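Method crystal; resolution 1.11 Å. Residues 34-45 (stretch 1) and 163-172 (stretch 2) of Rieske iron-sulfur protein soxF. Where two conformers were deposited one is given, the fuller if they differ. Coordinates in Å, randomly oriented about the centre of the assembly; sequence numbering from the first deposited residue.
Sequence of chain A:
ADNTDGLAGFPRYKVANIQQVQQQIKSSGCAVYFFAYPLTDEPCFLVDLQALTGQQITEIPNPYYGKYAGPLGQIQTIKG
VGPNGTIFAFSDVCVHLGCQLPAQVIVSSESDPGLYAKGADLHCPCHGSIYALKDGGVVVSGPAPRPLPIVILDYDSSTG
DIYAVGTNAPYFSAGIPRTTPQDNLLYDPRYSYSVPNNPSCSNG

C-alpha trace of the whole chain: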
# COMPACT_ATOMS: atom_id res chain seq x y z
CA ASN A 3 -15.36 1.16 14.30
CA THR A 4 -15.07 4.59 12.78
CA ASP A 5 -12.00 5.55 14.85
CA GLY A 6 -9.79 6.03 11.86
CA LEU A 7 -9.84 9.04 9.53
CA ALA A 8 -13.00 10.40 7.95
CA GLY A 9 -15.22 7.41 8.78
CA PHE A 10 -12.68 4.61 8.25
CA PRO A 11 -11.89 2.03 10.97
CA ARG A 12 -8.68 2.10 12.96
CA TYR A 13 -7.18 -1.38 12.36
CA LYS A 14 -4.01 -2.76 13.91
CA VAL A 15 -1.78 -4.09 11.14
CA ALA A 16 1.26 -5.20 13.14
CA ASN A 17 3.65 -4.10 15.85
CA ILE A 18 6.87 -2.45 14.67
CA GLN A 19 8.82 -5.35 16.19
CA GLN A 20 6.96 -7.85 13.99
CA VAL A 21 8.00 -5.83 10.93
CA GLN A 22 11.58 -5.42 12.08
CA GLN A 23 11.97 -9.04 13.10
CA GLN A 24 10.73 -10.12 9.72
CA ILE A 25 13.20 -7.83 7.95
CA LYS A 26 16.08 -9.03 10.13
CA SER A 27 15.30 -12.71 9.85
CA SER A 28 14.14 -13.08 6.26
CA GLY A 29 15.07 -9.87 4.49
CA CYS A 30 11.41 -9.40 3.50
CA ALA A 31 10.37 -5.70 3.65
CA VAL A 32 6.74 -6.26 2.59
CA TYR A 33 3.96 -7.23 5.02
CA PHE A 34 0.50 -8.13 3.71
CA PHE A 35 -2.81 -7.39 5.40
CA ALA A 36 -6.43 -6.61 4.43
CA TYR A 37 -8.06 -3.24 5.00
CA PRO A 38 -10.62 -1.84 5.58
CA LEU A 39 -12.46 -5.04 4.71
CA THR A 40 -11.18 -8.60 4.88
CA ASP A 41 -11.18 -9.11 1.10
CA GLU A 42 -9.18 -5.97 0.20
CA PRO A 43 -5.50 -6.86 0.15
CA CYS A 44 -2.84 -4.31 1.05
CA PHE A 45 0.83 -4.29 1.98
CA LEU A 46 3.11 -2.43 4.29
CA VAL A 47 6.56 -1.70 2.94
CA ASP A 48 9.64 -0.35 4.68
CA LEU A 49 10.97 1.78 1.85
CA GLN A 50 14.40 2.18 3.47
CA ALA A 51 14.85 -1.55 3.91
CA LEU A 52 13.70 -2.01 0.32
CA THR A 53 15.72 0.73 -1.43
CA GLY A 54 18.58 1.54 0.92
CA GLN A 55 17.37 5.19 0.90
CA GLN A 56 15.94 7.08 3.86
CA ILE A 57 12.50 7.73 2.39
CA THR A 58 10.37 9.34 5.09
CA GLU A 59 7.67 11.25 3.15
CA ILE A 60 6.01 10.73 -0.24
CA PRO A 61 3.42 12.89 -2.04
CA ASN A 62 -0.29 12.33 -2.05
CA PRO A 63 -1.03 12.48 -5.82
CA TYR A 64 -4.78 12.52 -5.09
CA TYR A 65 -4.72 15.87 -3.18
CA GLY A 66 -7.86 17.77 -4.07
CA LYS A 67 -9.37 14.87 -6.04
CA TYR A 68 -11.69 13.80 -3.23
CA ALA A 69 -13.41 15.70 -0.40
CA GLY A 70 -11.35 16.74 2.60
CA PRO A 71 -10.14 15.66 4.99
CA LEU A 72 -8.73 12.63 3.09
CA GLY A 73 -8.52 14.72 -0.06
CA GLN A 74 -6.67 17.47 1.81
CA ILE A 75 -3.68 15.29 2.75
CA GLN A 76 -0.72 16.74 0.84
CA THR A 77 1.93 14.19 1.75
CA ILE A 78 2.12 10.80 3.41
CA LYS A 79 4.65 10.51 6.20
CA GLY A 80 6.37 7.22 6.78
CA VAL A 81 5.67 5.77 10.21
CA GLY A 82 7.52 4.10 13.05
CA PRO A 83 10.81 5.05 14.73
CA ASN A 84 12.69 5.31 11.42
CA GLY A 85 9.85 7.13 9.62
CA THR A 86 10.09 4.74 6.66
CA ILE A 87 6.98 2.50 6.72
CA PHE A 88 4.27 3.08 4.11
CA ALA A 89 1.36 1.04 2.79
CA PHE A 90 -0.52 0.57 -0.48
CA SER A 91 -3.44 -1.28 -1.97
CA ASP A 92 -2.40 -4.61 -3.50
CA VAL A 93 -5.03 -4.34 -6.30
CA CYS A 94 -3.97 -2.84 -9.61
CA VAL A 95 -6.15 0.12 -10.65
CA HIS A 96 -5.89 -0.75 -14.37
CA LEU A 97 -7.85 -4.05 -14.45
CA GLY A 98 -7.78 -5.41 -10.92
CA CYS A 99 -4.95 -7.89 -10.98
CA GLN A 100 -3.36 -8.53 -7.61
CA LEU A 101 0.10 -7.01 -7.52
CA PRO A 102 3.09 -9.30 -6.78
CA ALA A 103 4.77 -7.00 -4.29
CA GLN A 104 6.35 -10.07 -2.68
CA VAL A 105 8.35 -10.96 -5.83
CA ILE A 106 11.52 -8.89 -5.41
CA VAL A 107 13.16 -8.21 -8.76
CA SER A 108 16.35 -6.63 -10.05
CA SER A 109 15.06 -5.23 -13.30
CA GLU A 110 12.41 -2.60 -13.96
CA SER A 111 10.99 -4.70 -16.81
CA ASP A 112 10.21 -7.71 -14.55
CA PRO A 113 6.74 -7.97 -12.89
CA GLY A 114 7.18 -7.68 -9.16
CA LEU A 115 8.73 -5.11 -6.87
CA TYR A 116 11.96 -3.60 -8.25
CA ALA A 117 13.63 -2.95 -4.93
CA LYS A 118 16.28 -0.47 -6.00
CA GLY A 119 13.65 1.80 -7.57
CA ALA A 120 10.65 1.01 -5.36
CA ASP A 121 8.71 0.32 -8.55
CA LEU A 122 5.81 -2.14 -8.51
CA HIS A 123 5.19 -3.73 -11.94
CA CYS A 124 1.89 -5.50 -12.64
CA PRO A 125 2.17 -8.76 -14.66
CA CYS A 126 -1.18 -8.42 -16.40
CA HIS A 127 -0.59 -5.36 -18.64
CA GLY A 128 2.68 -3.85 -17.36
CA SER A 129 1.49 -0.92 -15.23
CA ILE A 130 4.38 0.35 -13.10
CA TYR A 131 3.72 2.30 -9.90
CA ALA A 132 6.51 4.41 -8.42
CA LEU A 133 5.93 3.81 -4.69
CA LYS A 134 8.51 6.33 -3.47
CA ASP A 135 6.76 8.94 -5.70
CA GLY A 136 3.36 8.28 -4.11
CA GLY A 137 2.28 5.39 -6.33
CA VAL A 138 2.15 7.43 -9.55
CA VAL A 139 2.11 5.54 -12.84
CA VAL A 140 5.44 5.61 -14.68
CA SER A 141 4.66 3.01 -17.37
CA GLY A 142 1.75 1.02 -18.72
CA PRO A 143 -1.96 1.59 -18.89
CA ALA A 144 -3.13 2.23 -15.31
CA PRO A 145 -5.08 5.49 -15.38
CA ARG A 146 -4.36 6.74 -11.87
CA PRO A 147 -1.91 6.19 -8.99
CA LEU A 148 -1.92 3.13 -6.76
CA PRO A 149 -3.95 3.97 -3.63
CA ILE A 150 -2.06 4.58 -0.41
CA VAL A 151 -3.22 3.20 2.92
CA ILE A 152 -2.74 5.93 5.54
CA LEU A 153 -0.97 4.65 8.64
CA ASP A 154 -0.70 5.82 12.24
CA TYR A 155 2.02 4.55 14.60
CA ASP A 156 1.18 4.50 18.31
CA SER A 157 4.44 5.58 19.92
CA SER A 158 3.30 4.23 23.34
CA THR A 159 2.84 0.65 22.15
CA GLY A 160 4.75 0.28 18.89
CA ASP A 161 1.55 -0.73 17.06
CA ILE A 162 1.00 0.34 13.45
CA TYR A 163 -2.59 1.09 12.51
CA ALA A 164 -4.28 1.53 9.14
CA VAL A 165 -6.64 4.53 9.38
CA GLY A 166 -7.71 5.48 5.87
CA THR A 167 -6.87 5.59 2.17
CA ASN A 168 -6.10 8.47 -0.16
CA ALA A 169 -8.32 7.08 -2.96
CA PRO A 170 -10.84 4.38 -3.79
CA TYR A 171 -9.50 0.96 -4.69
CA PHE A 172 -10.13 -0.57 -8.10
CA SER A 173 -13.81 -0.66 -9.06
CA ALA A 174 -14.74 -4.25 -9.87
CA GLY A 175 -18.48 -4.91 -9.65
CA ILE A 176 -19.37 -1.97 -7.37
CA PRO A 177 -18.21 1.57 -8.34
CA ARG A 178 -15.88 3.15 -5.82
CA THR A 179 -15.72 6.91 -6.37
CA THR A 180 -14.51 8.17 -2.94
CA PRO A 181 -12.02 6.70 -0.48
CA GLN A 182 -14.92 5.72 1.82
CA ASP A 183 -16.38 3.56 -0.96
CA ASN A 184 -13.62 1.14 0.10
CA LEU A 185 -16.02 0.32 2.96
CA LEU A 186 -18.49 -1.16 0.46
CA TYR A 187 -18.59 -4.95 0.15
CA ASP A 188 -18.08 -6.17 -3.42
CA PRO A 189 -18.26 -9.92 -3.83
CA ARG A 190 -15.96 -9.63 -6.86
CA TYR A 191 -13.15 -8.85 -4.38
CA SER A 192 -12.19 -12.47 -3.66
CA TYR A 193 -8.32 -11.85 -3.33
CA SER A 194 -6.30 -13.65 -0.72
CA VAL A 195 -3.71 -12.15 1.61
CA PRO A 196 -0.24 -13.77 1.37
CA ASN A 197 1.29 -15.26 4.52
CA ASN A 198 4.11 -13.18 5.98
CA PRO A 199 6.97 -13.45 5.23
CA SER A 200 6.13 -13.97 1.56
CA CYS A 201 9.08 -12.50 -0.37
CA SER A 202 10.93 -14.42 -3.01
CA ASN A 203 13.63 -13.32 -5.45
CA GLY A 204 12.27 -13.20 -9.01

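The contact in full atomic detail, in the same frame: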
# COMPACT_ATOMS: atom_id res chain seq x y z
N PHE A 34 1.85 -8.17 4.25
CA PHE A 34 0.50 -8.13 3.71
C PHE A 34 -0.54 -8.10 4.81
O PHE A 34 -0.33 -8.68 5.89
CB PHE A 34 0.23 -9.32 2.79
CG PHE A 34 1.01 -9.21 1.48
CD1 PHE A 34 2.25 -9.81 1.39
CD2 PHE A 34 0.49 -8.52 0.42
CE1 PHE A 34 2.94 -9.70 0.19
CE2 PHE A 34 1.19 -8.40 -0.79
CZ PHE A 34 2.41 -9.00 -0.90
N PHE A 35 -1.66 -7.46 4.50
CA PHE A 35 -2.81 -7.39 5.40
C PHE A 35 -4.04 -7.08 4.53
O PHE A 35 -3.90 -6.92 3.30
CB PHE A 35 -2.60 -6.33 6.51
CG PHE A 35 -2.47 -4.92 6.06
CD1 PHE A 35 -3.51 -4.02 6.15
CD2 PHE A 35 -1.27 -4.44 5.54
CE1 PHE A 35 -3.37 -2.69 5.81
CE2 PHE A 35 -1.12 -3.10 5.17
CZ PHE A 35 -2.16 -2.23 5.31
N ALA A 36 -5.20 -7.02 5.12
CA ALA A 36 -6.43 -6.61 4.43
C ALA A 36 -7.01 -5.42 5.15
O ALA A 36 -6.98 -5.36 6.39
CB ALA A 36 -7.46 -7.72 4.40
N TYR A 37 -7.54 -4.46 4.39
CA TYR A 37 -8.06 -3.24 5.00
C TYR A 37 -8.79 -2.41 3.95
O TYR A 37 -8.28 -2.29 2.84
CB TYR A 37 -6.90 -2.36 5.52
CG TYR A 37 -7.36 -1.06 6.16
CD1 TYR A 37 -7.83 -1.02 7.46
CD2 TYR A 37 -7.34 0.13 5.41
CE1 TYR A 37 -8.28 0.16 8.02
CE2 TYR A 37 -7.81 1.30 5.99
CZ TYR A 37 -8.28 1.30 7.30
OH TYR A 37 -8.72 2.50 7.80
N PRO A 38 -9.89 -1.73 4.32
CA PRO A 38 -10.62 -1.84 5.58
C PRO A 38 -11.47 -3.06 5.75
O PRO A 38 -11.96 -3.28 6.86
CB PRO A 38 -11.45 -0.53 5.61
CG PRO A 38 -11.72 -0.28 4.12
CD PRO A 38 -10.44 -0.65 3.45
N LEU A 39 -11.71 -3.84 4.68
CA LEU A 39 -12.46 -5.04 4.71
C LEU A 39 -11.59 -6.23 4.48
O LEU A 39 -10.53 -6.15 3.84
CB LEU A 39 -13.59 -5.03 3.66
CG LEU A 39 -14.54 -3.81 3.69
CD1 LEU A 39 -15.54 -4.01 2.56
CD2 LEU A 39 -15.18 -3.54 5.02
N THR A 40 -12.03 -7.39 4.92
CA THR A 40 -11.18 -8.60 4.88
C THR A 40 -10.81 -8.97 3.56
O THR A 40 -9.78 -9.66 3.34
CB THR A 40 -11.82 -9.81 5.64
OG1 THR A 40 -12.92 -10.07 4.85
CG2 THR A 40 -12.12 -9.37 7.03
N ASP A 41 -11.53 -8.70 2.49
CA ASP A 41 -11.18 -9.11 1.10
C ASP A 41 -10.44 -8.09 0.23
O ASP A 41 -10.36 -8.21 -1.01
CB ASP A 41 -12.63 -9.35 0.42
CG ASP A 41 -13.60 -8.14 0.26
OD1 ASP A 41 -13.60 -6.88 0.43
OD2 ASP A 41 -14.89 -8.18 -0.16
N GLU A 42 -9.87 -7.09 0.86
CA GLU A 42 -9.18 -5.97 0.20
C GLU A 42 -7.71 -6.02 0.57
O GLU A 42 -7.28 -5.50 1.60
CB GLU A 42 -9.79 -4.64 0.62
CG GLU A 42 -11.21 -4.44 0.10
CD GLU A 42 -11.91 -3.28 0.74
OE1 GLU A 42 -11.66 -2.92 1.89
OE2 GLU A 42 -12.77 -2.64 -0.00
N PRO A 43 -6.89 -6.68 -0.24
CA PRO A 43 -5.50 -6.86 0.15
C PRO A 43 -4.68 -5.59 0.01
O PRO A 43 -4.88 -4.83 -0.93
CB PRO A 43 -5.02 -7.97 -0.84
CG PRO A 43 -5.81 -7.68 -2.06
CD PRO A 43 -7.20 -7.28 -1.55
N CYS A 44 -3.75 -5.43 0.94
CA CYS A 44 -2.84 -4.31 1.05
C CYS A 44 -1.49 -4.80 1.45
O CYS A 44 -1.34 -5.94 1.91
CB CYS A 44 -3.36 -3.33 2.14
SG CYS A 44 -4.98 -2.61 1.83
N PHE A 45 -0.46 -3.95 1.39
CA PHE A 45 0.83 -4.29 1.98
C PHE A 45 1.45 -3.08 2.62
O PHE A 45 1.39 -1.97 2.09
CB PHE A 45 1.76 -4.94 0.95
CG PHE A 45 2.16 -4.07 -0.21
CD1 PHE A 45 3.32 -3.34 -0.20
CD2 PHE A 45 1.33 -3.95 -1.32
CE1 PHE A 45 3.64 -2.51 -1.23
CE2 PHE A 45 1.66 -3.09 -2.35
CZ PHE A 45 2.81 -2.38 -2.33
N TYR A 163 -1.19 1.16 12.87
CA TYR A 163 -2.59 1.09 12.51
C TYR A 163 -2.80 1.61 11.08
O TYR A 163 -2.18 2.60 10.67
CB TYR A 163 -3.43 1.97 13.44
CG TYR A 163 -3.49 1.43 14.86
CD1 TYR A 163 -2.52 1.70 15.79
CD2 TYR A 163 -4.51 0.56 15.23
CE1 TYR A 163 -2.60 1.17 17.05
CE2 TYR A 163 -4.59 0.02 16.49
CZ TYR A 163 -3.61 0.31 17.42
OH TYR A 163 -3.72 -0.21 18.66
N ALA A 164 -3.73 0.98 10.36
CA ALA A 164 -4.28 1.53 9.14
C ALA A 164 -5.52 2.35 9.51
O ALA A 164 -6.35 1.88 10.28
CB ALA A 164 -4.66 0.40 8.18
N VAL A 165 -5.59 3.57 8.98
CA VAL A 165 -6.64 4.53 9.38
C VAL A 165 -7.37 5.17 8.24
O VAL A 165 -8.34 5.91 8.48
CB VAL A 165 -6.06 5.59 10.35
CG1 VAL A 165 -5.55 4.92 11.61
CG2 VAL A 165 -4.99 6.45 9.68
N GLY A 166 -6.95 4.97 6.99
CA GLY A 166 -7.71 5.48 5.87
C GLY A 166 -7.01 5.12 4.57
O GLY A 166 -6.04 4.40 4.56
N THR A 167 -7.54 5.66 3.46
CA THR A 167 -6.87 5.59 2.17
C THR A 167 -6.95 6.94 1.51
O THR A 167 -7.83 7.74 1.84
CB THR A 167 -7.42 4.50 1.23
OG1 THR A 167 -8.73 4.85 0.79
CG2 THR A 167 -7.48 3.14 1.93
N ASN A 168 -6.06 7.20 0.56
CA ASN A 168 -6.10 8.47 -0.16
C ASN A 168 -7.01 8.44 -1.37
O ASN A 168 -7.25 9.49 -1.99
CB ASN A 168 -4.71 8.94 -0.59
CG ASN A 168 -4.04 8.05 -1.62
OD1 ASN A 168 -4.50 6.91 -1.85
ND2 ASN A 168 -2.96 8.52 -2.20
N ALA A 169 -7.56 7.27 -1.73
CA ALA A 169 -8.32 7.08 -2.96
C ALA A 169 -9.10 5.83 -2.86
O ALA A 169 -8.75 4.89 -2.09
CB ALA A 169 -7.35 6.99 -4.13
N PRO A 170 -10.15 5.67 -3.67
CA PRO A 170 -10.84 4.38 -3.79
C PRO A 170 -9.93 3.35 -4.45
O PRO A 170 -9.13 3.65 -5.35
CB PRO A 170 -12.01 4.71 -4.74
CG PRO A 170 -11.51 5.89 -5.55
CD PRO A 170 -10.71 6.70 -4.57
N TYR A 171 -10.11 2.11 -4.03
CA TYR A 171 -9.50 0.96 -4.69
C TYR A 171 -10.15 0.74 -6.06
O TYR A 171 -11.15 1.39 -6.42
CB TYR A 171 -9.69 -0.27 -3.81
CG TYR A 171 -9.06 -0.22 -2.44
CD1 TYR A 171 -9.59 -0.98 -1.41
CD2 TYR A 171 -7.95 0.55 -2.13
CE1 TYR A 171 -9.05 -0.99 -0.16
CE2 TYR A 171 -7.39 0.55 -0.85
CZ TYR A 171 -7.94 -0.22 0.13
OH TYR A 171 -7.36 -0.18 1.37
N PHE A 172 -9.57 -0.16 -6.83
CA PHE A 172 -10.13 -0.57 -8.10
C PHE A 172 -11.61 -0.86 -7.99
O PHE A 172 -12.06 -1.58 -7.10
CB PHE A 172 -9.38 -1.84 -8.54
CG PHE A 172 -9.93 -2.43 -9.83
CD1 PHE A 172 -9.75 -1.79 -11.05
CD2 PHE A 172 -10.63 -3.64 -9.79
CE1 PHE A 172 -10.26 -2.34 -12.23
CE2 PHE A 172 -11.13 -4.20 -10.99
CZ PHE A 172 -10.94 -3.53 -12.15

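Stretch 1 is a hairpin. Strand 34-36 and strand 43-45 pair through Phe 35 N to Cys 44 O at 3.0 Å and Cys 44 N to Phe 35 O at 2.8 Å, and the ladder is extended by Tyr 37 N to Glu 42 O at 3.0 Å. A type I turn from Leu 39 to Glu 42 closes the loop, with Glu 42 N bonded to Leu 39 O at 3.2 Å. The peptide bond before Pro 38 is cis. The Glu 42 side chain folds back on the turn, where its OE1 accepts a hydrogen bond from Leu 39 N at 2.9 Å.

Stretch 2 runs as a strand from Tyr 163 to Thr 167 and then as loop to Phe 172. No backbone-to-backbone hydrogen bond links it to the hairpin; the nearest CA atoms, Tyr 37 CA and Ala 164 CA, lie 7.4 Å apart. The contact, 345 Å² summed over both sides, therefore depends on side chains, and two tyrosines, one from each stretch, supply the largest covered areas, 97 Å² for Tyr 37 and 86 Å² for Tyr 171.

Tyr 37, with chi1 t, lays its ring against the strand. Ala 164 CB sits 3.5 Å from the centroid of that ring and only 9° off its normal, a CH-pi contact over one face. The methyl group lies close over the ring, and it also reaches Phe 35, whose CE1 is 4.1 Å from Ala 164 CB. The Tyr 37 hydroxyl ends beside the backbone, with Tyr 37 OH 3.1 Å from Gly 166 N, but the angle is poor and this is packing rather than a hydrogen bond; the hydroxyl is satisfied elsewhere in the structure. At the ring edge Tyr 37 CE2 lies 4.5 Å from Thr 167 CG2.

The CA-to-CB bond of Tyr 171 points toward the hairpin, chi1 is m, and the residue makes the sole hydrogen bond across the contact: Tyr 171 OH donates to Tyr 37 O at 2.7 Å. The acceptor lies near the plane of the Tyr 171 ring, as suits a phenol donor. Pro 38 and Cys 44 pack beside this polar link. Pro 38 CD is 3.9 Å from Tyr 171 CE1, and Cys 44 SG lies obliquely to the ring, 5.2 Å from the Tyr 171 ring centroid. Glu 42 CD meets the ring edge, 3.8 Å from Tyr 171 CE1. A tyrosine suits this buried site because its ring fills space while its hydroxyl serves a backbone carbonyl.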